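Local structure of viral structural protein 4 (Bombyx mori cytoplasmic polyhedrosis virus, 6TZ0) at residues B[253-257]-B[318-322]; B[82-86]-B[138-142]; B[388-393]-B[405-410]; B[425-431]-B[448-452]. The protein binds GTP and is a structural protein of the virus particle, probably an NTPase that works beside the viral RNA-dependent RNA polymerase during transcription. One frame throughout, in Å; residues are numbered along the deposited sequence.

Interaction 1: residues B[253-257]-B[318-322]; sequences YEGCL and PHKMM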
loop_
_atom_site.group_PDB
_atom_site.type_symbol
_atom_site.label_atom_id
_atom_site.label_comp_id
_atom_site.label_asym_id
_atom_site.label_seq_id
_atom_site.Cartn_x
_atom_site.Cartn_y
_atom_site.Cartn_z
ATOM N N TYR B 253 42.097 12.981 -28.732
ATOM C CA TYR B 253 40.702 13.275 -28.475
ATOM C C TYR B 253 39.910 13.136 -29.762
ATOM O O TYR B 253 40.424 13.375 -30.856
ATOM C CB TYR B 253 40.513 14.670 -27.924
ATOM C CG TYR B 253 41.123 14.904 -26.576
ATOM C CD1 TYR B 253 40.657 14.232 -25.457
ATOM C CD2 TYR B 253 42.096 15.865 -26.402
ATOM C CE1 TYR B 253 41.192 14.466 -24.214
ATOM C CE2 TYR B 253 42.624 16.118 -25.167
ATOM C CZ TYR B 253 42.176 15.412 -24.076
ATOM O OH TYR B 253 42.720 15.664 -22.842
ATOM N N GLU B 254 38.641 12.773 -29.624
ATOM C CA GLU B 254 37.841 12.435 -30.784
ATOM C C GLU B 254 36.725 13.422 -31.083
ATOM O O GLU B 254 36.154 13.358 -32.172
ATOM C CB GLU B 254 37.239 11.035 -30.612
ATOM C CG GLU B 254 38.268 9.933 -30.426
ATOM C CD GLU B 254 39.125 9.706 -31.650
ATOM O OE1 GLU B 254 38.629 9.901 -32.776
ATOM O OE2 GLU B 254 40.303 9.335 -31.485
ATOM N N GLY B 255 36.397 14.317 -30.159
ATOM C CA GLY B 255 35.357 15.297 -30.358
ATOM C C GLY B 255 35.904 16.689 -30.596
ATOM O O GLY B 255 37.076 16.881 -30.932
ATOM N N CYS B 256 35.031 17.678 -30.430
ATOM C CA CYS B 256 35.397 19.072 -30.605
ATOM C C CYS B 256 34.793 19.909 -29.494
ATOM O O CYS B 256 33.798 19.540 -28.875
ATOM C CB CYS B 256 34.935 19.626 -31.958
ATOM S SG CYS B 256 35.819 18.981 -33.359
ATOM N N LEU B 257 35.423 21.049 -29.248
ATOM C CA LEU B 257 34.862 22.079 -28.388
ATOM C C LEU B 257 34.933 23.389 -29.148
ATOM O O LEU B 257 36.011 23.801 -29.581
ATOM C CB LEU B 257 35.604 22.153 -27.052
ATOM C CG LEU B 257 35.013 23.055 -25.976
ATOM C CD1 LEU B 257 35.126 22.369 -24.657
ATOM C CD2 LEU B 257 35.790 24.343 -25.899
ATOM N N PRO B 318 40.259 20.280 -30.467
ATOM C CA PRO B 318 39.856 18.899 -30.183
ATOM C C PRO B 318 39.603 18.695 -28.700
ATOM O O PRO B 318 40.323 19.222 -27.850
ATOM C CB PRO B 318 41.055 18.076 -30.661
ATOM C CG PRO B 318 41.744 18.943 -31.624
ATOM C CD PRO B 318 41.576 20.331 -31.116
ATOM N N HIS B 319 38.564 17.928 -28.393
ATOM C CA HIS B 319 38.145 17.741 -27.015
ATOM C C HIS B 319 37.634 16.316 -26.881
ATOM O O HIS B 319 37.378 15.643 -27.876
ATOM C CB HIS B 319 37.080 18.773 -26.629
ATOM C CG HIS B 319 36.799 18.837 -25.163
ATOM N ND1 HIS B 319 37.639 19.467 -24.274
ATOM C CD2 HIS B 319 35.792 18.318 -24.426
ATOM C CE1 HIS B 319 37.147 19.355 -23.054
ATOM N NE2 HIS B 319 36.032 18.652 -23.118
ATOM N N LYS B 320 37.523 15.844 -25.644
ATOM C CA LYS B 320 37.027 14.499 -25.387
ATOM C C LYS B 320 35.544 14.383 -25.725
ATOM O O LYS B 320 34.770 15.318 -25.511
ATOM C CB LYS B 320 37.263 14.143 -23.923
ATOM C CG LYS B 320 36.898 12.740 -23.568
ATOM C CD LYS B 320 37.146 12.433 -22.132
ATOM C CE LYS B 320 36.716 11.023 -21.857
ATOM N NZ LYS B 320 35.245 10.885 -21.981
ATOM N N MET B 321 35.153 13.236 -26.281
ATOM C CA MET B 321 33.747 12.975 -26.558
ATOM C C MET B 321 32.936 12.789 -25.287
ATOM O O MET B 321 33.394 12.192 -24.313
ATOM C CB MET B 321 33.584 11.739 -27.436
ATOM C CG MET B 321 33.784 11.992 -28.901
ATOM S SD MET B 321 33.343 10.543 -29.857
ATOM C CE MET B 321 33.656 11.132 -31.515
ATOM N N MET B 322 31.707 13.291 -25.323
ATOM C CA MET B 322 30.756 13.110 -24.241
ATOM C C MET B 322 30.272 11.669 -24.174
ATOM O O MET B 322 30.159 10.977 -25.186
ATOM C CB MET B 322 29.556 14.027 -24.442
ATOM C CG MET B 322 29.895 15.489 -24.411
ATOM S SD MET B 322 28.472 16.557 -24.625
ATOM C CE MET B 322 28.228 16.417 -26.385
#
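Leu-257 lays its methyl CD1 on one face of the His-319 imidazole, 3.8 Å from the ring centroid and only 8° off the normal, a CH-pi contact. The two CB atoms also meet, 3.7 Å apart. Histidine suits the place because its flat face takes the leucine, while its far nitrogen NE2 is hydrogen-bonded to the carbonyl of Gln-188. Gly-255 and His-319 form a hydrogen-bonded pair of the antiparallel strands: Gly-255 N donates to His-319 O at 2.8 Å, and His-319 N returns a bond to Gly-255 O at 3.1 Å. These strands, 255-261 and 313-319, belong to an antiparallel sheet of four, in which 313-319 lies at one margin. Where the pairing gives out, Tyr-253 takes over. With CG beside its backbone N and opposite the carbonyl carbon (chi1 -65°), the side chain lies alongside the turn out of the sheet, its CB 3.3 Å from His-319 O and its ring carbon CD1 3.7 Å from Lys-320 CB; the ring meets the His-319 to Lys-320 peptide obliquely. Met-321 packs CG 3.7 Å from Gly-255 N and CE by Glu-254. Having no side chain, Gly-255 leaves room for Met-321 CG and His-319 O.

Interaction 2: residues B[82-86]-B[138-142]; sequences TKVTV and LTEMS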
loop_
_atom_site.group_PDB
_atom_site.type_symbol
_atom_site.label_atom_id
_atom_site.label_comp_id
_atom_site.label_asym_id
_atom_site.label_seq_id
_atom_site.Cartn_x
_atom_site.Cartn_y
_atom_site.Cartn_z
ATOM N N THR B 82 45.741 -0.586 11.479
ATOM C CA THR B 82 45.160 -1.779 12.075
ATOM C C THR B 82 45.987 -2.998 11.707
ATOM O O THR B 82 46.267 -3.228 10.528
ATOM C CB THR B 82 43.713 -1.961 11.622
ATOM O OG1 THR B 82 42.961 -0.784 11.940
ATOM C CG2 THR B 82 43.080 -3.151 12.314
ATOM N N LYS B 83 46.383 -3.769 12.715
ATOM C CA LYS B 83 47.062 -5.043 12.529
ATOM C C LYS B 83 46.181 -6.147 13.092
ATOM O O LYS B 83 45.818 -6.113 14.271
ATOM C CB LYS B 83 48.423 -5.050 13.222
ATOM C CG LYS B 83 49.441 -4.109 12.622
ATOM C CD LYS B 83 50.746 -4.176 13.388
ATOM C CE LYS B 83 51.763 -3.198 12.828
ATOM N NZ LYS B 83 53.034 -3.223 13.603
ATOM N N VAL B 84 45.835 -7.118 12.255
ATOM C CA VAL B 84 45.076 -8.288 12.680
ATOM C C VAL B 84 46.013 -9.481 12.605
ATOM O O VAL B 84 46.556 -9.784 11.535
ATOM C CB VAL B 84 43.824 -8.506 11.817
ATOM C CG1 VAL B 84 43.044 -9.699 12.316
ATOM C CG2 VAL B 84 42.949 -7.268 11.815
ATOM N N THR B 85 46.222 -10.148 13.736
ATOM C CA THR B 85 47.255 -11.167 13.848
ATOM C C THR B 85 46.734 -12.327 14.681
ATOM O O THR B 85 46.168 -12.115 15.756
ATOM C CB THR B 85 48.526 -10.578 14.475
ATOM O OG1 THR B 85 49.007 -9.511 13.653
ATOM C CG2 THR B 85 49.618 -11.623 14.605
ATOM N N VAL B 86 46.915 -13.546 14.181
ATOM C CA VAL B 86 46.527 -14.744 14.919
ATOM C C VAL B 86 47.601 -15.054 15.952
ATOM O O VAL B 86 48.776 -15.222 15.611
ATOM C CB VAL B 86 46.314 -15.933 13.974
ATOM C CG1 VAL B 86 46.035 -17.191 14.776
ATOM C CG2 VAL B 86 45.172 -15.648 13.020
ATOM N N LEU B 138 41.111 -10.898 6.848
ATOM C CA LEU B 138 41.681 -9.704 7.455
ATOM C C LEU B 138 43.124 -9.922 7.888
ATOM O O LEU B 138 43.927 -8.992 7.806
ATOM C CB LEU B 138 40.822 -9.255 8.634
ATOM C CG LEU B 138 39.434 -8.722 8.276
ATOM C CD1 LEU B 138 38.624 -8.450 9.519
ATOM C CD2 LEU B 138 39.533 -7.472 7.431
ATOM N N THR B 139 43.484 -11.137 8.317
ATOM C CA THR B 139 44.887 -11.421 8.609
ATOM C C THR B 139 45.737 -11.405 7.349
ATOM O O THR B 139 46.882 -10.939 7.377
ATOM C CB THR B 139 45.044 -12.768 9.310
ATOM O OG1 THR B 139 44.409 -13.796 8.539
ATOM C CG2 THR B 139 44.486 -12.726 10.708
ATOM N N GLU B 140 45.201 -11.920 6.242
ATOM C CA GLU B 140 45.942 -11.902 4.983
ATOM C C GLU B 140 46.160 -10.475 4.481
ATOM O O GLU B 140 47.278 -10.106 4.084
ATOM C CB GLU B 140 45.199 -12.748 3.954
ATOM C CG GLU B 140 45.892 -12.905 2.630
ATOM C CD GLU B 140 45.141 -13.838 1.709
ATOM O OE1 GLU B 140 44.097 -14.374 2.135
ATOM O OE2 GLU B 140 45.582 -14.032 0.558
ATOM N N MET B 141 45.111 -9.648 4.537
ATOM C CA MET B 141 45.241 -8.239 4.180
ATOM C C MET B 141 46.165 -7.493 5.139
ATOM O O MET B 141 46.898 -6.592 4.715
ATOM C CB MET B 141 43.856 -7.590 4.143
ATOM C CG MET B 141 43.848 -6.131 3.715
ATOM S SD MET B 141 44.342 -5.853 2.013
ATOM C CE MET B 141 42.827 -6.273 1.179
ATOM N N SER B 142 46.185 -7.887 6.415
ATOM C CA SER B 142 47.066 -7.252 7.386
ATOM C C SER B 142 48.525 -7.567 7.109
ATOM O O SER B 142 49.372 -6.671 7.172
ATOM C CB SER B 142 46.676 -7.693 8.793
ATOM O OG SER B 142 47.540 -7.123 9.754
#
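A chi1 of 178° swings the hydroxyl of Ser-142 to the far side of its own backbone N and out from the helix, where it meets the amide of Val-84. In Thr-139, chi1 of 54° leaves OG1 between the backbone N and the carbonyl carbon, a placement that serves its hydrogen bond to Lys-136 O one turn earlier and leaves the methyl CG2 facing the segment 82-86. The arrangement is an extended loop chain laid against one flank of helix 136-146; Leu-138 and Thr-139, with Ser-142 one turn later, make up that flank. Val-84 is the side chain directed into it. Its CG1 touches Thr-139 CG2 at 3.7 Å, the two side chains running roughly at right angles, while its CG2 looks toward Leu-138 CB at 4.3 Å. The two methyls of a branched valine can thus touch Thr-139 and Leu-138 at once. Thr-139 is equally apt: its hydroxyl is spent within the helix, and its methyl serves as an apolar surface that Val-86 CG2 also meets, at 3.8 Å. Helices 41-60 and 70-79 pack on other parts of this helix; Leu-138, for example, rests on Met-72 and Tyr-73. Lys-83 and Thr-85, the alternate residues, point away from the helix, as expected of an extended chain with one side against a surface. On the polar side, Val-84 N donates to Ser-142 OG in a bond 3.0 Å long with 152° at the hydrogen.

Interaction 3: residues B[388-393]-B[405-410]; sequences RWLAKN and YVLSLD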
loop_
_atom_site.group_PDB
_atom_site.type_symbol
_atom_site.label_atom_id
_atom_site.label_comp_id
_atom_site.label_asym_id
_atom_site.label_seq_id
_atom_site.Cartn_x
_atom_site.Cartn_y
_atom_site.Cartn_z
ATOM N N ARG B 388 -3.644 21.505 -35.677
ATOM C CA ARG B 388 -3.934 21.619 -37.099
ATOM C C ARG B 388 -5.087 20.722 -37.526
ATOM O O ARG B 388 -5.692 20.970 -38.570
ATOM C CB ARG B 388 -2.689 21.300 -37.923
ATOM C CG ARG B 388 -1.547 22.284 -37.730
ATOM C CD ARG B 388 -0.425 21.992 -38.697
ATOM N NE ARG B 388 0.741 22.850 -38.544
ATOM C CZ ARG B 388 1.888 22.456 -38.011
ATOM N NH1 ARG B 388 2.041 21.201 -37.620
ATOM N NH2 ARG B 388 2.898 23.303 -37.915
ATOM N N TRP B 389 -5.400 19.689 -36.746
ATOM C CA TRP B 389 -6.610 18.913 -36.990
ATOM C C TRP B 389 -7.853 19.690 -36.577
ATOM O O TRP B 389 -8.821 19.792 -37.339
ATOM C CB TRP B 389 -6.535 17.605 -36.215
ATOM C CG TRP B 389 -7.732 16.741 -36.363
ATOM C CD1 TRP B 389 -8.057 15.961 -37.425
ATOM C CD2 TRP B 389 -8.803 16.611 -35.427
ATOM N NE1 TRP B 389 -9.245 15.319 -37.194
ATOM C CE2 TRP B 389 -9.727 15.710 -35.975
ATOM C CE3 TRP B 389 -9.062 17.160 -34.169
ATOM C CZ2 TRP B 389 -10.888 15.343 -35.311
ATOM C CZ3 TRP B 389 -10.212 16.794 -33.512
ATOM C CH2 TRP B 389 -11.113 15.896 -34.083
ATOM N N LEU B 390 -7.840 20.240 -35.362
ATOM C CA LEU B 390 -8.997 20.919 -34.803
ATOM C C LEU B 390 -9.254 22.260 -35.470
ATOM O O LEU B 390 -10.384 22.751 -35.428
ATOM C CB LEU B 390 -8.795 21.083 -33.296
ATOM C CG LEU B 390 -9.900 21.619 -32.392
ATOM C CD1 LEU B 390 -11.095 20.708 -32.442
ATOM C CD2 LEU B 390 -9.381 21.716 -30.984
ATOM N N ALA B 391 -8.247 22.852 -36.115
ATOM C CA ALA B 391 -8.501 24.066 -36.878
ATOM C C ALA B 391 -9.314 23.804 -38.138
ATOM O O ALA B 391 -9.901 24.741 -38.688
ATOM C CB ALA B 391 -7.185 24.742 -37.245
ATOM N N LYS B 392 -9.361 22.560 -38.607
ATOM C CA LYS B 392 -10.207 22.166 -39.723
ATOM C C LYS B 392 -11.509 21.514 -39.285
ATOM O O LYS B 392 -12.562 21.809 -39.851
ATOM C CB LYS B 392 -9.457 21.198 -40.641
ATOM C CG LYS B 392 -8.233 21.777 -41.301
ATOM C CD LYS B 392 -8.619 22.824 -42.318
ATOM C CE LYS B 392 -7.399 23.429 -42.980
ATOM N NZ LYS B 392 -6.695 22.448 -43.843
ATOM N N ASN B 393 -11.467 20.646 -38.276
ATOM C CA ASN B 393 -12.555 19.714 -38.008
ATOM C C ASN B 393 -13.343 20.032 -36.741
ATOM O O ASN B 393 -13.998 19.145 -36.195
ATOM C CB ASN B 393 -12.015 18.290 -37.924
ATOM C CG ASN B 393 -11.612 17.743 -39.265
ATOM O OD1 ASN B 393 -12.327 17.903 -40.251
ATOM N ND2 ASN B 393 -10.456 17.107 -39.320
ATOM N N TYR B 405 -4.810 11.168 -43.267
ATOM C CA TYR B 405 -5.432 12.490 -43.274
ATOM C C TYR B 405 -4.818 13.405 -42.219
ATOM O O TYR B 405 -4.478 14.563 -42.503
ATOM C CB TYR B 405 -6.940 12.346 -43.068
ATOM C CG TYR B 405 -7.682 13.651 -42.922
ATOM C CD1 TYR B 405 -7.778 14.537 -43.983
ATOM C CD2 TYR B 405 -8.335 13.970 -41.741
ATOM C CE1 TYR B 405 -8.466 15.725 -43.859
ATOM C CE2 TYR B 405 -9.028 15.155 -41.609
ATOM C CZ TYR B 405 -9.089 16.027 -42.670
ATOM O OH TYR B 405 -9.783 17.204 -42.547
ATOM N N VAL B 406 -4.665 12.891 -40.996
ATOM C CA VAL B 406 -4.020 13.635 -39.919
ATOM C C VAL B 406 -2.561 13.911 -40.263
ATOM O O VAL B 406 -2.029 14.987 -39.968
ATOM C CB VAL B 406 -4.166 12.852 -38.600
ATOM C CG1 VAL B 406 -3.426 13.524 -37.463
ATOM C CG2 VAL B 406 -5.622 12.701 -38.240
ATOM N N LEU B 407 -1.913 12.970 -40.945
ATOM C CA LEU B 407 -0.533 13.160 -41.367
ATOM C C LEU B 407 -0.429 14.184 -42.489
ATOM O O LEU B 407 0.579 14.890 -42.594
ATOM C CB LEU B 407 0.041 11.815 -41.800
ATOM C CG LEU B 407 1.537 11.712 -42.029
ATOM C CD1 LEU B 407 2.244 11.936 -40.716
ATOM C CD2 LEU B 407 1.883 10.354 -42.594
ATOM N N SER B 408 -1.459 14.281 -43.332
ATOM C CA SER B 408 -1.500 15.313 -44.358
ATOM C C SER B 408 -1.779 16.683 -43.765
ATOM O O SER B 408 -1.424 17.701 -44.369
ATOM C CB SER B 408 -2.565 14.975 -45.393
ATOM O OG SER B 408 -3.852 15.031 -44.812
ATOM N N LEU B 409 -2.427 16.737 -42.603
ATOM C CA LEU B 409 -2.643 18.024 -41.954
ATOM C C LEU B 409 -1.453 18.506 -41.135
ATOM O O LEU B 409 -1.524 19.600 -40.576
ATOM C CB LEU B 409 -3.876 17.972 -41.052
ATOM C CG LEU B 409 -5.228 17.882 -41.749
ATOM C CD1 LEU B 409 -6.338 17.733 -40.733
ATOM C CD2 LEU B 409 -5.445 19.105 -42.603
ATOM N N ASP B 410 -0.365 17.740 -41.049
ATOM C CA ASP B 410 0.801 18.134 -40.265
ATOM C C ASP B 410 1.776 19.010 -41.017
ATOM O O ASP B 410 2.948 19.062 -40.629
ATOM C CB ASP B 410 1.552 16.906 -39.752
ATOM C CG ASP B 410 0.887 16.276 -38.572
ATOM O OD1 ASP B 410 0.206 17.014 -37.842
ATOM O OD2 ASP B 410 1.065 15.060 -38.360
#
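Arg-388 runs its aliphatic chain past the carbonyl of Leu-409. Its CB lies 3.4 Å from Leu-409 O, CG passes a little farther off, and CD comes to 3.2 Å of the same oxygen, so the methylenes lie along the end of the partner helix. The chain is extended from CG to NE, which carries the head group beyond Leu-409: NE donates to Asn-414 O, and NH1 lies 3.8 Å from Asp-410 O and 4.6 Å from Asp-410 OD1, near enough for the opposite charges probably to attract without pairing directly. NH2 has a long, weak ion pair with Asp-384. Asn-414 also ties the two sides together by donating through ND2 to Leu-409 O.

Leu-409 is the apolar plug of the contact. Its CD1 meets Trp-389 CD1 at 4.1 Å, and its CD2 rests 3.8 Å from Lys-392 NZ. Val-406 CG2 approaches the same corner of the indole, whose nitrogen is hydrogen-bonded to Ser-400 O, so the one polar atom of this buried ring is satisfied. Farther along, Asn-393 meets the edge of the Tyr-405 ring with its amide, the two planes turned 45° apart, and ND2 donates to Tyr-405 OH at 3.3 Å.

Helix 385-393 follows the edge strand 378-381 of the five-stranded parallel sheet, and Val-406 and Asp-410 touch Leu-381 of that strand. The side chain of Arg-388 is about 7 Å from those of Lys-355 and Thr-360, near, without touching, these residues that bind GTP in this protein, in what is probably a P-loop NTPase-like domain.

Interaction 4: residues B[425-431]-B[448-452]; sequences LLISHGI and MMDEM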
loop_
_atom_site.group_PDB
_atom_site.type_symbol
_atom_site.label_atom_id
_atom_site.label_comp_id
_atom_site.label_asym_id
_atom_site.label_seq_id
_atom_site.Cartn_x
_atom_site.Cartn_y
_atom_site.Cartn_z
ATOM N N LEU B 425 -6.319 36.447 -28.269
ATOM C CA LEU B 425 -6.070 36.862 -26.895
ATOM C C LEU B 425 -5.051 37.994 -26.830
ATOM O O LEU B 425 -5.140 38.866 -25.962
ATOM C CB LEU B 425 -5.594 35.656 -26.094
ATOM C CG LEU B 425 -5.488 35.795 -24.589
ATOM C CD1 LEU B 425 -6.874 36.038 -24.052
ATOM C CD2 LEU B 425 -4.895 34.536 -24.000
ATOM N N LEU B 426 -4.073 37.995 -27.737
ATOM C CA LEU B 426 -3.094 39.078 -27.771
ATOM C C LEU B 426 -3.688 40.351 -28.357
ATOM O O LEU B 426 -3.343 41.453 -27.917
ATOM C CB LEU B 426 -1.860 38.658 -28.566
ATOM C CG LEU B 426 -0.919 37.640 -27.932
ATOM C CD1 LEU B 426 0.089 37.148 -28.945
ATOM C CD2 LEU B 426 -0.206 38.254 -26.758
ATOM N N ILE B 427 -4.559 40.223 -29.364
ATOM C CA ILE B 427 -5.242 41.393 -29.915
ATOM C C ILE B 427 -6.158 42.028 -28.871
ATOM O O ILE B 427 -6.263 43.260 -28.788
ATOM C CB ILE B 427 -5.995 41.006 -31.206
ATOM C CG1 ILE B 427 -5.003 40.675 -32.321
ATOM C CG2 ILE B 427 -6.932 42.103 -31.691
ATOM C CD1 ILE B 427 -4.119 41.841 -32.710
ATOM N N SER B 428 -6.775 41.211 -28.009
ATOM C CA SER B 428 -7.665 41.747 -26.979
ATOM C C SER B 428 -6.941 42.574 -25.916
ATOM O O SER B 428 -7.599 43.324 -25.188
ATOM C CB SER B 428 -8.431 40.613 -26.301
ATOM O OG SER B 428 -7.565 39.798 -25.535
ATOM N N HIS B 429 -5.621 42.450 -25.794
ATOM C CA HIS B 429 -4.834 43.295 -24.906
ATOM C C HIS B 429 -4.020 44.338 -25.656
ATOM O O HIS B 429 -3.148 44.974 -25.059
ATOM C CB HIS B 429 -3.899 42.448 -24.047
ATOM C CG HIS B 429 -4.602 41.612 -23.027
ATOM N ND1 HIS B 429 -5.013 40.322 -23.277
ATOM C CD2 HIS B 429 -4.964 41.881 -21.752
ATOM C CE1 HIS B 429 -5.599 39.832 -22.201
ATOM N NE2 HIS B 429 -5.582 40.758 -21.260
ATOM N N GLY B 430 -4.274 44.523 -26.947
ATOM C CA GLY B 430 -3.530 45.505 -27.704
ATOM C C GLY B 430 -2.111 45.116 -28.028
ATOM O O GLY B 430 -1.307 45.983 -28.373
ATOM N N ILE B 431 -1.776 43.832 -27.931
ATOM C CA ILE B 431 -0.444 43.333 -28.242
ATOM C C ILE B 431 -0.410 42.954 -29.713
ATOM O O ILE B 431 -1.255 42.186 -30.185
ATOM C CB ILE B 431 -0.078 42.127 -27.361
ATOM C CG1 ILE B 431 -0.169 42.485 -25.878
ATOM C CG2 ILE B 431 1.312 41.632 -27.695
ATOM C CD1 ILE B 431 0.792 43.552 -25.446
ATOM N N MET B 448 -2.080 36.991 -18.581
ATOM C CA MET B 448 -2.517 36.540 -19.895
ATOM C C MET B 448 -2.307 35.046 -20.099
ATOM O O MET B 448 -3.106 34.389 -20.783
ATOM C CB MET B 448 -1.759 37.311 -20.972
ATOM C CG MET B 448 -1.926 38.803 -20.869
ATOM S SD MET B 448 -0.875 39.656 -22.045
ATOM C CE MET B 448 -1.745 39.269 -23.548
ATOM N N MET B 449 -1.248 34.494 -19.509
ATOM C CA MET B 449 -1.024 33.058 -19.591
ATOM C C MET B 449 -2.058 32.269 -18.804
ATOM O O MET B 449 -2.303 31.107 -19.130
ATOM C CB MET B 449 0.369 32.706 -19.088
ATOM C CG MET B 449 1.467 33.313 -19.907
ATOM S SD MET B 449 3.089 32.962 -19.241
ATOM C CE MET B 449 4.039 34.150 -20.161
ATOM N N ASP B 450 -2.672 32.871 -17.783
ATOM C CA ASP B 450 -3.781 32.203 -17.107
ATOM C C ASP B 450 -4.996 32.081 -18.021
ATOM O O ASP B 450 -5.689 31.057 -18.011
ATOM C CB ASP B 450 -4.141 32.946 -15.827
ATOM C CG ASP B 450 -3.077 32.812 -14.765
ATOM O OD1 ASP B 450 -2.335 31.811 -14.800
ATOM O OD2 ASP B 450 -2.997 33.691 -13.883
ATOM N N GLU B 451 -5.247 33.098 -18.844
ATOM C CA GLU B 451 -6.318 33.016 -19.831
ATOM C C GLU B 451 -5.994 32.002 -20.923
ATOM O O GLU B 451 -6.886 31.287 -21.407
ATOM C CB GLU B 451 -6.556 34.403 -20.417
ATOM C CG GLU B 451 -7.140 35.374 -19.409
ATOM C CD GLU B 451 -7.176 36.800 -19.913
ATOM O OE1 GLU B 451 -6.558 37.081 -20.957
ATOM O OE2 GLU B 451 -7.827 37.646 -19.265
ATOM N N MET B 452 -4.719 31.903 -21.295
ATOM C CA MET B 452 -4.309 30.853 -22.220
ATOM C C MET B 452 -4.454 29.462 -21.602
ATOM O O MET B 452 -4.800 28.509 -22.304
ATOM C CB MET B 452 -2.875 31.092 -22.676
ATOM C CG MET B 452 -2.453 30.217 -23.828
ATOM S SD MET B 452 -3.365 30.607 -25.328
ATOM C CE MET B 452 -3.266 29.052 -26.204
#
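Two side chains grip the carbonyl oxygen of Leu-425: Ser-428 OG donates at 2.6 Å from above the carbonyl plane, and His-429 ND1 at 3.1 Å, nearly in line with the C=O. Because Leu-425 O lies in the imidazole plane, the second bond fixes the rotation of the His-429 ring and presents its face to Met-448. The methionine CG stands over the centre of that face, 4.1 Å from the centroid, and its SD follows at 4.5 Å, a Met-aromatic contact. A bend at chi3 (72°) then folds the methyl CE back, so that it lies by His-429 ND1 and reaches Leu-426 CD2 at 3.7 Å. Long, flexible and polarisable, methionine can follow both the flat ring and the leucine of the same segment.

Glu-451 comes to the ring from its edge. Its OE1 is 3.2 Å from His-429 CE1, in the ring plane, a C-H edge contact rather than a hydrogen bond, though the nearby negative charge might favour protonation of the imidazole. Leu-425 puts CD1 against the same carboxylate oxygen and CD2 toward Met-452 CB. The histidine belongs to a Schellman motif that ends helix 417-427: Ile-431 N bonds back to Leu-426 O and Gly-430 N to Ile-427 O, with Gly-430 at the positive phi that glycine accommodates easily.

Behind the contact, helix 442-457 turns other residues to helix 524-537. Asp-450 forms a salt bridge with Arg-536, Met-449 packs on Thr-533, and Met-452 is shared between Leu-530 of that helix and Tyr-418 and Ala-422 of helix 417-427.

From the N terminus the contacts follow one another in series, with no crossing or nesting. Interaction 2 comes first, closing a 51-residue excursion, much of it unmodelled, between the chain after helix 70-79 and helix 136-146. Interaction 1 then joins strand 255-261 to the edge strand 313-319 of the antiparallel sheet, bracketing two further strands of that sheet. Interactions 3 and 4 close short loops among the helices inserted between strands 378-381 and 484-489 of the parallel sheet; their centres are 25 Å apart, on the same side of the chain's centre. Interaction 2 lies on the opposite side, its centre about 76 Å from theirs; the centre of interaction 1 is more than 40 Å from the other three.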